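Long-range contacts in beta-lactamase/D-alanine Carboxypeptidase (Yersinia pestis, PDB 3RJU), which probably acts as a serine beta-lactamase or D-alanine carboxypeptidase of the penicillin-binding-protein type, here crystallised with citrate: residues 81-86 and 107-112; 72-77 and 256-261. All coordinates share one frame; numbering follows the deposited sequence.

Contact 1 of 2, residues 81-86 and 107-112; sequences VKLTDP and RLLHLA
R107, with CG anti to the carbonyl carbon (chi1 -56°), sends a side chain extended from CG to NE past the backbone of T84. Its CB, CG and CD pass within van der Waals distance of T84 O before NH1 closes on that same oxygen. The bond from R107 NH1 to T84 O measures 2.8 Å and lies in the carbonyl and guanidinium planes, at the edge of the flat group. P86 runs side by side with this chain, its CD 4.1 Å from R107 NH1. The main chains close up: P86 and R107 form a single bridge, CA to CA 4.0 Å, and R107 CA approaches D85 O at 3.2 Å in a CA-H...O contact. R107 is the N-cap of helix 108-113. A type I turn from K82 to D85 offers its carbonyls to the first N-H groups of that helix, which have no acceptor within it. L108 N donates to D85 O (2.9 Å), almost in line with the carbonyl bond. The L108 side chain reaches the turn, its CD1 3.6 Å from K82 O and against V81 CB, while L167 and A170 of helix 162-175 pack on it. D85 braces the turn: OD2 accepts a hydrogen bond from K82 N above the carboxylate plane and is also bonded to Y90 OH. L109 N donates to L83 O (2.8 Å), and L109 CB lies 4.4 Å from L83 CB; Y262 of strand 261-264 touches both leucines. H110 turns its ring back to the helix start, where ND1 accepts a hydrogen bond from R107 N in the ring plane.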
ATOM      1  N   VAL A  81       6.408 -10.387 -17.599  1.00 13.05           N
ATOM      2  CA  VAL A  81       6.924  -9.026 -17.796  1.00 13.01           C
ATOM      3  C   VAL A  81       8.364  -8.992 -17.348  1.00 12.54           C
ATOM      4  O   VAL A  81       8.847  -9.947 -16.742  1.00 13.43           O
ATOM      5  CB  VAL A  81       6.148  -7.940 -16.994  1.00 13.88           C
ATOM      6  CG1 VAL A  81       4.668  -7.955 -17.342  1.00 14.08           C
ATOM      7  CG2 VAL A  81       6.374  -8.083 -15.476  1.00 13.47           C
ATOM      8  N   LYS A  82       9.039  -7.892 -17.661  1.00 12.83           N
ATOM      9  CA  LYS A  82      10.319  -7.544 -17.053  1.00 12.71           C
ATOM     10  C   LYS A  82      10.137  -6.189 -16.382  1.00 11.95           C
ATOM     11  O   LYS A  82       9.417  -5.326 -16.910  1.00 12.31           O
ATOM     12  CB  LYS A  82      11.413  -7.430 -18.112  1.00 13.98           C
ATOM     13  CG  LYS A  82      11.748  -8.728 -18.810  1.00 16.91           C
ATOM     14  CD  LYS A  82      12.799  -8.454 -19.864  1.00 20.39           C
ATOM     15  CE  LYS A  82      13.308  -9.723 -20.517  1.00 23.77           C
ATOM     16  NZ  LYS A  82      14.380  -9.394 -21.510  1.00 26.42           N
ATOM     17  N   LEU A  83      10.781  -5.992 -15.232  1.00 10.67           N
ATOM     18  CA  LEU A  83      10.733  -4.695 -14.559  1.00  9.92           C
ATOM     19  C   LEU A  83      11.195  -3.571 -15.475  1.00 10.30           C
ATOM     20  O   LEU A  83      10.791  -2.415 -15.314  1.00  9.93           O
ATOM     21  CB  LEU A  83      11.579  -4.688 -13.290  1.00 10.08           C
ATOM     22  CG  LEU A  83      10.811  -5.035 -12.008  1.00 11.78           C
ATOM     23  CD1 LEU A  83      10.107  -6.377 -12.105  1.00 11.47           C
ATOM     24  CD2 LEU A  83      11.762  -4.981 -10.827  1.00 12.49           C
ATOM     25  N   THR A  84      12.055  -3.905 -16.428  1.00 11.03           N
ATOM     26  CA  THR A  84      12.611  -2.909 -17.340  1.00 10.74           C
ATOM     27  C   THR A  84      11.776  -2.679 -18.608  1.00 11.96           C
ATOM     28  O   THR A  84      12.153  -1.874 -19.467  1.00 12.29           O
ATOM     29  CB  THR A  84      14.031  -3.295 -17.738  1.00 15.18           C
ATOM     30  OG1 THR A  84      14.030  -4.662 -18.150  1.00 15.71           O
ATOM     31  CG2 THR A  84      14.979  -3.134 -16.550  1.00 16.89           C
ATOM     32  N   ASP A  85      10.648  -3.375 -18.744  1.00 11.58           N
ATOM     33  CA  ASP A  85       9.823  -3.190 -19.939  1.00 11.37           C
ATOM     34  C   ASP A  85       9.311  -1.768 -19.986  1.00 11.12           C
ATOM     35  O   ASP A  85       8.807  -1.243 -18.987  1.00 10.76           O
ATOM     36  CB  ASP A  85       8.587  -4.085 -19.912  1.00 13.03           C
ATOM     37  CG  ASP A  85       8.893  -5.527 -20.240  1.00 15.03           C
ATOM     38  OD1 ASP A  85       9.959  -5.795 -20.834  1.00 17.21           O
ATOM     39  OD2 ASP A  85       8.050  -6.388 -19.918  1.00 16.95           O
ATOM     40  N   PRO A  86       9.396  -1.143 -21.153  1.00 11.18           N
ATOM     41  CA  PRO A  86       8.709   0.144 -21.335  1.00 11.27           C
ATOM     42  C   PRO A  86       7.205  -0.016 -21.129  1.00 10.85           C
ATOM     43  O   PRO A  86       6.628  -1.023 -21.558  1.00 12.18           O
ATOM     44  CB  PRO A  86       8.995   0.475 -22.794  1.00 12.66           C
ATOM     45  CG  PRO A  86      10.309  -0.214 -23.071  1.00 12.78           C
ATOM     46  CD  PRO A  86      10.234  -1.507 -22.314  1.00 11.13           C
ATOM     47  N   ARG A 107       9.589   3.006 -17.821  1.00 10.82           N
ATOM     48  CA  ARG A 107       9.565   1.557 -17.663  1.00  9.81           C
ATOM     49  C   ARG A 107       8.744   1.149 -16.438  1.00  8.76           C
ATOM     50  O   ARG A 107       8.431   1.994 -15.586  1.00  8.74           O
ATOM     51  CB  ARG A 107      10.990   1.008 -17.557  1.00  9.83           C
ATOM     52  CG  ARG A 107      11.840   1.411 -18.740  1.00  9.70           C
ATOM     53  CD  ARG A 107      13.304   1.045 -18.525  1.00 12.10           C
ATOM     54  NE  ARG A 107      14.126   1.552 -19.623  1.00 13.74           N
ATOM     55  CZ  ARG A 107      14.397   0.886 -20.749  1.00 15.30           C
ATOM     56  NH1 ARG A 107      13.933  -0.347 -20.927  1.00 16.17           N
ATOM     57  NH2 ARG A 107      15.151   1.453 -21.694  1.00 18.73           N
ATOM     58  N   LEU A 108       8.385  -0.125 -16.343  1.00  9.19           N
ATOM     59  CA  LEU A 108       7.537  -0.557 -15.227  1.00  9.32           C
ATOM     60  C   LEU A 108       8.181  -0.225 -13.875  1.00  9.65           C
ATOM     61  O   LEU A 108       7.503   0.251 -12.971  1.00  9.41           O
ATOM     62  CB  LEU A 108       7.169  -2.042 -15.307  1.00  8.49           C
ATOM     63  CG  LEU A 108       6.467  -2.491 -16.598  1.00  9.42           C
ATOM     64  CD1 LEU A 108       6.085  -3.961 -16.496  1.00 10.99           C
ATOM     65  CD2 LEU A 108       5.252  -1.622 -16.957  1.00 10.97           C
ATOM     66  N   LEU A 109       9.493  -0.425 -13.774  1.00  8.91           N
ATOM     67  CA  LEU A 109      10.260  -0.074 -12.580  1.00  8.81           C
ATOM     68  C   LEU A 109      10.045   1.379 -12.153  1.00  8.70           C
ATOM     69  O   LEU A 109       9.978   1.687 -10.948  1.00  9.23           O
ATOM     70  CB  LEU A 109      11.753  -0.348 -12.822  1.00 11.55           C
ATOM     71  CG  LEU A 109      12.696   0.144 -11.732  1.00 14.90           C
ATOM     72  CD1 LEU A 109      12.379  -0.581 -10.409  1.00 16.48           C
ATOM     73  CD2 LEU A 109      14.148  -0.083 -12.139  1.00 16.13           C
ATOM     74  N   HIS A 110       9.969   2.279 -13.130  1.00  8.19           N
ATOM     75  CA  HIS A 110       9.780   3.697 -12.825  1.00  7.26           C
ATOM     76  C   HIS A 110       8.393   3.937 -12.238  1.00  9.07           C
ATOM     77  O   HIS A 110       8.233   4.739 -11.320  1.00  8.84           O
ATOM     78  CB  HIS A 110       9.991   4.582 -14.060  1.00  7.81           C
ATOM     79  CG  HIS A 110      11.365   4.483 -14.642  1.00  8.09           C
ATOM     80  ND1 HIS A 110      11.596   4.098 -15.948  1.00  9.27           N
ATOM     81  CD2 HIS A 110      12.583   4.716 -14.091  1.00  8.67           C
ATOM     82  CE1 HIS A 110      12.901   4.109 -16.180  1.00  9.87           C
ATOM     83  NE2 HIS A 110      13.523   4.464 -15.065  1.00  9.47           N
ATOM     84  N   LEU A 111       7.382   3.271 -12.788  1.00  8.36           N
ATOM     85  CA  LEU A 111       6.037   3.423 -12.239  1.00  7.63           C
ATOM     86  C   LEU A 111       6.027   2.941 -10.790  1.00  6.97           C
ATOM     87  O   LEU A 111       5.407   3.570  -9.925  1.00  9.33           O
ATOM     88  CB  LEU A 111       5.024   2.617 -13.060  1.00  8.14           C
ATOM     89  CG  LEU A 111       4.954   2.950 -14.555  1.00  7.29           C
ATOM     90  CD1 LEU A 111       4.048   1.918 -15.242  1.00  7.54           C
ATOM     91  CD2 LEU A 111       4.446   4.360 -14.790  1.00  8.16           C
ATOM     92  N   ALA A 112       6.689   1.815 -10.519  1.00  7.20           N
ATOM     93  CA  ALA A 112       6.636   1.216  -9.180  1.00  9.00           C
ATOM     94  C   ALA A 112       7.415   1.992  -8.120  1.00  7.07           C
ATOM     95  O   ALA A 112       7.107   1.930  -6.923  1.00  7.92           O
ATOM     96  CB  ALA A 112       7.119  -0.244  -9.223  1.00  9.27           C
TER

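Contact 2 of 2, residues 72-77 and 256-261; sequences MVKLAD and KREQAL
In D77 the carboxylate carbon CG stands anti to the backbone N (chi1 -175°), while in R257 the chain bends at chi3 (-87°), which turns NE aside from the CB-CG-CD line. The two side chains cross at about a right angle, and their flat ends stack with the carboxylate and guanidinium planes 19° apart. D77 OD1 lies 3.8 Å above the guanidinium plane of R257, over one face but offset toward the rim. The resulting salt bridge, D77 OD1 to R257 NH2, is long at 4.0 Å, and no N-H points at the oxygen. D77 CB adds a contact with R257 NH1 at 3.6 Å. V73 fills the junction beside it: its CG1 meets R257 NH1 obliquely at 3.5 Å, touches R257 CB, and reaches E258 CG at 4.0 Å, while CG2 lies by the R257 backbone. V73 thus fits between the side chains of R257 and E258 where helix 64-77 meets the last turn of the short helix 255-258. A water links the backbone of 72-77 to the arginine: it donates to V73 O (2.9 Å) and accepts from R257 NH1 (3.1 Å). K74 CE comes within 4.3 Å of E258 OE2 without a salt bridge; K74 NZ pairs with E70 and the carbonyl of K186, E258 with S254 and K252. D77 OD2 in turn forms a salt bridge with R253, whose guanidinium lies close to that of R257. The shared carboxylate would therefore be expected to ease the repulsion between two arginines, and, with no direct hydrogen bond between the segments, the pairing of D77 and R257 rests on charge and stacking, while the water ties R257 to the backbone of V73.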
HETATM    1  N   MSE A  72       3.601  -7.451 -10.015  1.00  9.06           N
HETATM    2  CA  MSE A  72       4.647  -7.206 -11.003  1.00  8.78           C
HETATM    3  C   MSE A  72       5.838  -8.151 -10.784  1.00  9.15           C
HETATM    4  O   MSE A  72       6.339  -8.769 -11.722  1.00 10.41           O
HETATM    5  CB  MSE A  72       5.118  -5.756 -10.957  1.00  8.88           C
HETATM    6  CG  MSE A  72       6.200  -5.442 -11.989  1.00  9.89           C
HETATM    7 SE   MSE A  72       6.924  -3.648 -11.749  0.76 12.31          SE
HETATM    8  CE  MSE A  72       7.668  -3.890  -9.959  1.00 10.77           C
ATOM      9  N   VAL A  73       6.285  -8.275  -9.539  1.00  9.02           N
ATOM     10  CA  VAL A  73       7.427  -9.134  -9.231  1.00  8.96           C
ATOM     11  C   VAL A  73       7.110 -10.605  -9.548  1.00 10.69           C
ATOM     12  O   VAL A  73       7.941 -11.328 -10.119  1.00 11.93           O
ATOM     13  CB  VAL A  73       7.864  -8.936  -7.762  1.00 10.12           C
ATOM     14  CG1 VAL A  73       8.784 -10.049  -7.288  1.00  9.96           C
ATOM     15  CG2 VAL A  73       8.520  -7.568  -7.601  1.00  8.99           C
ATOM     16  N   LYS A  74       5.908 -11.055  -9.199  1.00 11.32           N
ATOM     17  CA  LYS A  74       5.534 -12.425  -9.508  1.00 11.17           C
ATOM     18  C   LYS A  74       5.448 -12.673 -11.012  1.00 10.88           C
ATOM     19  O   LYS A  74       5.973 -13.685 -11.511  1.00 12.29           O
ATOM     20  CB  LYS A  74       4.246 -12.814  -8.789  1.00 12.52           C
ATOM     21  CG  LYS A  74       4.477 -12.955  -7.291  1.00 12.59           C
ATOM     22  CD  LYS A  74       3.213 -13.231  -6.547  1.00 13.91           C
ATOM     23  CE  LYS A  74       3.535 -13.822  -5.182  1.00 16.11           C
ATOM     24  NZ  LYS A  74       2.282 -14.021  -4.427  1.00 17.98           N
ATOM     25  N   LEU A  75       4.854 -11.735 -11.751  1.00 11.49           N
ATOM     26  CA  LEU A  75       4.793 -11.880 -13.210  1.00 11.07           C
ATOM     27  C   LEU A  75       6.185 -11.830 -13.853  1.00 10.19           C
ATOM     28  O   LEU A  75       6.431 -12.485 -14.870  1.00 12.43           O
ATOM     29  CB  LEU A  75       3.877 -10.815 -13.835  1.00 11.22           C
ATOM     30  CG  LEU A  75       2.382 -10.988 -13.557  1.00 11.13           C
ATOM     31  CD1 LEU A  75       1.610  -9.821 -14.184  1.00 12.96           C
ATOM     32  CD2 LEU A  75       1.863 -12.313 -14.078  1.00 12.00           C
ATOM     33  N   ALA A  76       7.095 -11.059 -13.265  1.00  9.81           N
ATOM     34  CA  ALA A  76       8.468 -11.021 -13.764  1.00 10.48           C
ATOM     35  C   ALA A  76       9.144 -12.366 -13.545  1.00 11.44           C
ATOM     36  O   ALA A  76       9.846 -12.868 -14.423  1.00 13.95           O
ATOM     37  CB  ALA A  76       9.265  -9.902 -13.087  1.00  9.89           C
ATOM     38  N   ASP A  77       8.935 -12.969 -12.379  1.00 12.35           N
ATOM     39  CA  ASP A  77       9.498 -14.298 -12.146  1.00 14.83           C
ATOM     40  C   ASP A  77       8.932 -15.329 -13.125  1.00 15.75           C
ATOM     41  O   ASP A  77       9.643 -16.263 -13.535  1.00 17.93           O
ATOM     42  CB  ASP A  77       9.252 -14.741 -10.706  1.00 18.84           C
ATOM     43  CG  ASP A  77       9.925 -16.058 -10.391  1.00 27.61           C
ATOM     44  OD1 ASP A  77      11.180 -16.101 -10.376  1.00 30.27           O
ATOM     45  OD2 ASP A  77       9.201 -17.051 -10.166  1.00 31.03           O
ATOM     46  N   LYS A 256      11.916 -11.244  -0.764  1.00 12.57           N
ATOM     47  CA  LYS A 256      13.118 -10.424  -0.908  1.00 12.17           C
ATOM     48  C   LYS A 256      13.110  -9.609  -2.191  1.00 12.68           C
ATOM     49  O   LYS A 256      13.516  -8.449  -2.189  1.00 14.39           O
ATOM     50  CB  LYS A 256      14.395 -11.252  -0.769  1.00 15.58           C
ATOM     51  CG  LYS A 256      14.695 -11.566   0.683  1.00 18.40           C
ATOM     52  CD  LYS A 256      15.914 -12.450   0.853  1.00 23.28           C
ATOM     53  CE  LYS A 256      16.239 -12.627   2.333  1.00 26.95           C
ATOM     54  NZ  LYS A 256      17.271 -13.674   2.571  1.00 29.72           N
ATOM     55  N   ARG A 257      12.633 -10.201  -3.280  1.00 10.41           N
ATOM     56  CA  ARG A 257      12.540  -9.444  -4.528  1.00 10.34           C
ATOM     57  C   ARG A 257      11.517  -8.328  -4.382  1.00 10.63           C
ATOM     58  O   ARG A 257      11.704  -7.220  -4.885  1.00 11.46           O
ATOM     59  CB  ARG A 257      12.195 -10.359  -5.709  1.00 11.32           C
ATOM     60  CG  ARG A 257      13.396 -11.143  -6.235  1.00 12.64           C
ATOM     61  CD  ARG A 257      13.002 -12.055  -7.384  1.00 15.07           C
ATOM     62  NE  ARG A 257      12.526 -13.348  -6.896  1.00 17.53           N
ATOM     63  CZ  ARG A 257      11.294 -13.820  -7.044  1.00 17.78           C
ATOM     64  NH1 ARG A 257      10.352 -13.100  -7.665  1.00 17.24           N
ATOM     65  NH2 ARG A 257      11.000 -15.009  -6.539  1.00 17.04           N
ATOM     66  N   GLU A 258      10.426  -8.602  -3.673  1.00 10.55           N
ATOM     67  CA  GLU A 258       9.403  -7.575  -3.514  1.00 10.00           C
ATOM     68  C   GLU A 258       9.915  -6.389  -2.733  1.00  9.44           C
ATOM     69  O   GLU A 258       9.462  -5.273  -2.958  1.00 10.75           O
ATOM     70  CB  GLU A 258       8.173  -8.137  -2.822  1.00  9.85           C
ATOM     71  CG  GLU A 258       7.335  -9.027  -3.737  1.00 10.08           C
ATOM     72  CD  GLU A 258       6.181  -9.667  -3.007  1.00 11.27           C
ATOM     73  OE1 GLU A 258       5.510  -8.971  -2.213  1.00  9.93           O
ATOM     74  OE2 GLU A 258       5.943 -10.875  -3.219  1.00 10.53           O
ATOM     75  N   GLN A 259      10.856  -6.638  -1.822  1.00 10.76           N
ATOM     76  CA  GLN A 259      11.371  -5.592  -0.929  1.00 11.39           C
ATOM     77  C   GLN A 259      12.735  -5.064  -1.349  1.00 11.04           C
ATOM     78  O   GLN A 259      13.384  -4.320  -0.606  1.00 12.40           O
ATOM     79  CB  GLN A 259      11.381  -6.097   0.523  1.00 12.96           C
ATOM     80  CG  GLN A 259       9.975  -6.345   1.018  1.00 13.25           C
ATOM     81  CD  GLN A 259       9.890  -6.581   2.510  1.00 15.52           C
ATOM     82  OE1 GLN A 259      10.700  -7.311   3.083  1.00 16.95           O
ATOM     83  NE2 GLN A 259       8.894  -5.961   3.152  1.00 15.09           N
ATOM     84  N   ALA A 260      13.151  -5.415  -2.563  1.00 10.56           N
ATOM     85  CA  ALA A 260      14.415  -4.913  -3.094  1.00 11.70           C
ATOM     86  C   ALA A 260      14.359  -3.396  -3.240  1.00 12.02           C
ATOM     87  O   ALA A 260      13.332  -2.820  -3.632  1.00 11.60           O
ATOM     88  CB  ALA A 260      14.718  -5.558  -4.442  1.00 12.90           C
ATOM     89  N   LEU A 261      15.472  -2.746  -2.935  1.00 11.51           N
ATOM     90  CA  LEU A 261      15.540  -1.303  -3.018  1.00 10.68           C
ATOM     91  C   LEU A 261      16.225  -0.880  -4.302  1.00 11.36           C
ATOM     92  O   LEU A 261      17.236  -1.462  -4.689  1.00 12.36           O
ATOM     93  CB  LEU A 261      16.301  -0.759  -1.830  1.00 12.36           C
ATOM     94  CG  LEU A 261      15.584  -1.094  -0.523  1.00 13.04           C
ATOM     95  CD1 LEU A 261      16.471  -0.706   0.621  1.00 14.45           C
ATOM     96  CD2 LEU A 261      14.235  -0.378  -0.443  1.00 13.60           C
TER
HETATM   97  O   HOH W   1      10.763 -10.981  -9.911  1.00 16.09           O

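In the fold
Both contacts lie along helix 64-77, with centres 11 Å apart. Contact 2 uses the last residues of this helix directly, and contact 1 follows it in the chain. They touch: A76 CB lies 3.7 Å from V81 O and 3.8 Å from L83 CD1, and the selenomethionine M72 brings CE to 3.8 Å from A112 CB. M72 also packs on L108, so residues of contact 1 line the side of the helix that M72 and A76 occupy, while V73 and D77 serve contact 2. S62, just before this helix, and K65 in its first turn form an SxxK pattern consistent with the family's catalytic motif; contact 2 is made by the helix's last turns and contact 1 packs against them.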